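Local coordinates for protein D-mandelate dehydrogenase (Rhodotorula graminis, PDB 2W2K) that probably oxidises D-mandelate reversibly with a nicotinamide cofactor, as a member of the D-isomer specific 2-hydroxyacid dehydrogenase family, at residues L8-R14 / L58-G63. Residues are numbered along the deposited sequence; the frame is centred on the assembly and turned at random.
Sequences LLGDPAR and LAVENG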
loop_
_atom_site.group_PDB
_atom_site.type_symbol
_atom_site.label_atom_id
_atom_site.label_comp_id
_atom_site.label_asym_id
_atom_site.label_seq_id
_atom_site.Cartn_x
_atom_site.Cartn_y
_atom_site.Cartn_z
ATOM N N LEU B 8 -2.946 -37.840 8.121
ATOM C CA LEU B 8 -2.942 -36.385 8.417
ATOM C C LEU B 8 -1.547 -35.919 8.810
ATOM O O LEU B 8 -1.025 -36.377 9.824
ATOM C CB LEU B 8 -3.922 -36.072 9.570
ATOM C CG LEU B 8 -3.980 -34.626 10.109
ATOM C CD1 LEU B 8 -4.330 -33.619 8.979
ATOM C CD2 LEU B 8 -4.979 -34.499 11.238
ATOM N N LEU B 9 -0.938 -35.040 7.995
ATOM C CA LEU B 9 0.385 -34.473 8.274
ATOM C C LEU B 9 0.267 -33.186 9.087
ATOM O O LEU B 9 -0.097 -32.117 8.556
ATOM C CB LEU B 9 1.179 -34.185 6.981
ATOM C CG LEU B 9 1.638 -35.297 6.036
ATOM C CD1 LEU B 9 2.466 -34.667 4.869
ATOM C CD2 LEU B 9 2.443 -36.394 6.748
ATOM N N GLY B 10 0.567 -33.287 10.377
ATOM C CA GLY B 10 0.446 -32.130 11.272
ATOM C C GLY B 10 -0.959 -31.849 11.800
ATOM O O GLY B 10 -1.798 -32.767 11.877
ATOM N N ASP B 11 -1.221 -30.578 12.140
ATOM C CA ASP B 11 -2.474 -30.166 12.808
ATOM C C ASP B 11 -3.773 -30.416 11.987
ATOM O O ASP B 11 -3.765 -30.337 10.754
ATOM C CB ASP B 11 -2.424 -28.666 13.182
ATOM C CG ASP B 11 -1.522 -28.357 14.388
ATOM O OD1 ASP B 11 -1.094 -29.280 15.109
ATOM O OD2 ASP B 11 -1.237 -27.158 14.601
ATOM N N PRO B 12 -4.904 -30.704 12.673
ATOM C CA PRO B 12 -6.221 -30.806 11.991
ATOM C C PRO B 12 -6.738 -29.424 11.561
ATOM O O PRO B 12 -6.024 -28.417 11.719
ATOM C CB PRO B 12 -7.129 -31.414 13.073
ATOM C CG PRO B 12 -6.517 -30.887 14.379
ATOM C CD PRO B 12 -5.016 -30.943 14.131
ATOM N N ALA B 13 -7.967 -29.366 11.044
ATOM C CA ALA B 13 -8.521 -28.114 10.480
ATOM C C ALA B 13 -8.704 -27.002 11.532
ATOM O O ALA B 13 -8.959 -27.292 12.697
ATOM C CB ALA B 13 -9.869 -28.401 9.725
ATOM N N ARG B 14 -8.546 -25.742 11.119
ATOM C CA ARG B 14 -8.733 -24.578 12.015
ATOM C C ARG B 14 -9.875 -23.626 11.613
ATOM O O ARG B 14 -10.272 -22.767 12.410
ATOM C CB ARG B 14 -7.429 -23.754 12.114
ATOM C CG ARG B 14 -6.262 -24.445 12.802
ATOM C CD ARG B 14 -4.928 -23.727 12.488
ATOM N NE ARG B 14 -3.763 -24.501 12.935
ATOM C CZ ARG B 14 -2.588 -24.536 12.309
ATOM N NH1 ARG B 14 -2.392 -23.841 11.192
ATOM N NH2 ARG B 14 -1.607 -25.280 12.792
ATOM N N LEU B 58 -3.001 -29.599 5.600
ATOM C CA LEU B 58 -3.977 -28.482 5.628
ATOM C C LEU B 58 -3.393 -27.054 5.633
ATOM O O LEU B 58 -4.134 -26.071 5.421
ATOM C CB LEU B 58 -4.948 -28.654 6.818
ATOM C CG LEU B 58 -5.851 -29.910 6.765
ATOM C CD1 LEU B 58 -6.498 -30.191 8.139
ATOM C CD2 LEU B 58 -6.929 -29.753 5.741
ATOM N N ALA B 59 -2.089 -26.933 5.890
ATOM C CA ALA B 59 -1.427 -25.628 5.953
ATOM C C ALA B 59 0.035 -25.740 5.509
ATOM O O ALA B 59 0.662 -26.787 5.658
ATOM C CB ALA B 59 -1.494 -25.028 7.390
ATOM N N VAL B 60 0.578 -24.632 5.015
ATOM C CA VAL B 60 1.961 -24.616 4.495
ATOM C C VAL B 60 2.958 -24.942 5.613
ATOM O O VAL B 60 3.942 -25.695 5.406
ATOM C CB VAL B 60 2.283 -23.243 3.817
ATOM C CG1 VAL B 60 3.793 -23.080 3.586
ATOM C CG2 VAL B 60 1.535 -23.112 2.486
ATOM N N GLU B 61 2.684 -24.401 6.804
ATOM C CA GLU B 61 3.540 -24.624 7.982
ATOM C C GLU B 61 3.328 -25.964 8.731
ATOM O O GLU B 61 4.014 -26.219 9.728
ATOM C CB GLU B 61 3.418 -23.443 8.980
ATOM C CG GLU B 61 2.059 -23.311 9.689
ATOM C CD GLU B 61 1.016 -22.499 8.904
ATOM O OE1 GLU B 61 1.208 -22.196 7.707
ATOM O OE2 GLU B 61 -0.017 -22.158 9.507
ATOM N N ASN B 62 2.370 -26.787 8.287
ATOM C CA ASN B 62 2.054 -28.055 8.967
ATOM C C ASN B 62 2.861 -29.193 8.365
ATOM O O ASN B 62 3.004 -29.268 7.137
ATOM C CB ASN B 62 0.564 -28.446 8.835
ATOM C CG ASN B 62 -0.409 -27.534 9.616
ATOM O OD1 ASN B 62 -0.036 -26.532 10.237
ATOM N ND2 ASN B 62 -1.699 -27.875 9.519
ATOM N N GLY B 63 3.343 -30.096 9.223
ATOM C CA GLY B 63 4.010 -31.321 8.767
ATOM C C GLY B 63 5.466 -31.180 8.326
ATOM O O GLY B 63 5.999 -32.080 7.671
HETATM O O HOH W 1 -2.332 -30.673 8.236
HETATM O O HOH W 2 -4.181 -26.505 10.441
#
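Arg14, extended from CG to NE, carries its guanidinium across to Glu61 and Asn62. Arg14 NH1 forms a salt bridge with Glu61 OE2 at 3.4 Å, through a weak hydrogen bond (N-H...O 135°), the guanidinium and carboxylate planes 17° apart, whereas the Asn62 amide stands almost perpendicular (88°) and its OD1 takes a weak bond from Arg14 NH2. Beneath this polar layer, Leu58 pushes CD1 against the other loop, 3.4 Å from Ala13 N, and meets Leu8 CD1 and Ala13 CB at 4.1 Å each. Two waters bridge the loops. The first donates to Leu9 O and Asp11 O and accepts from Leu58 N and Asn62 ND2; the second donates to Pro12 O, accepts from Asn62 ND2 and lies over a guanidinium face. In the second shell, Asp11 OD2 uses its anti lone pair to hold Arg14 NH2 (2.6 Å) in the guanidinium plane, which would limit its rotation, while a type I turn from Ala59 to Asn62 presents the amide. Both loops leave the C-terminal ends of adjacent strands, 5-8 and 54-57, of the five-stranded parallel sheet, and Trp20 of helix 17-26 packs on Leu8, Ala13 and Leu58. With carboxylates from both loops around one guanidinium, the charges probably offset each other, while water-mediated bonds carry much of the polar join.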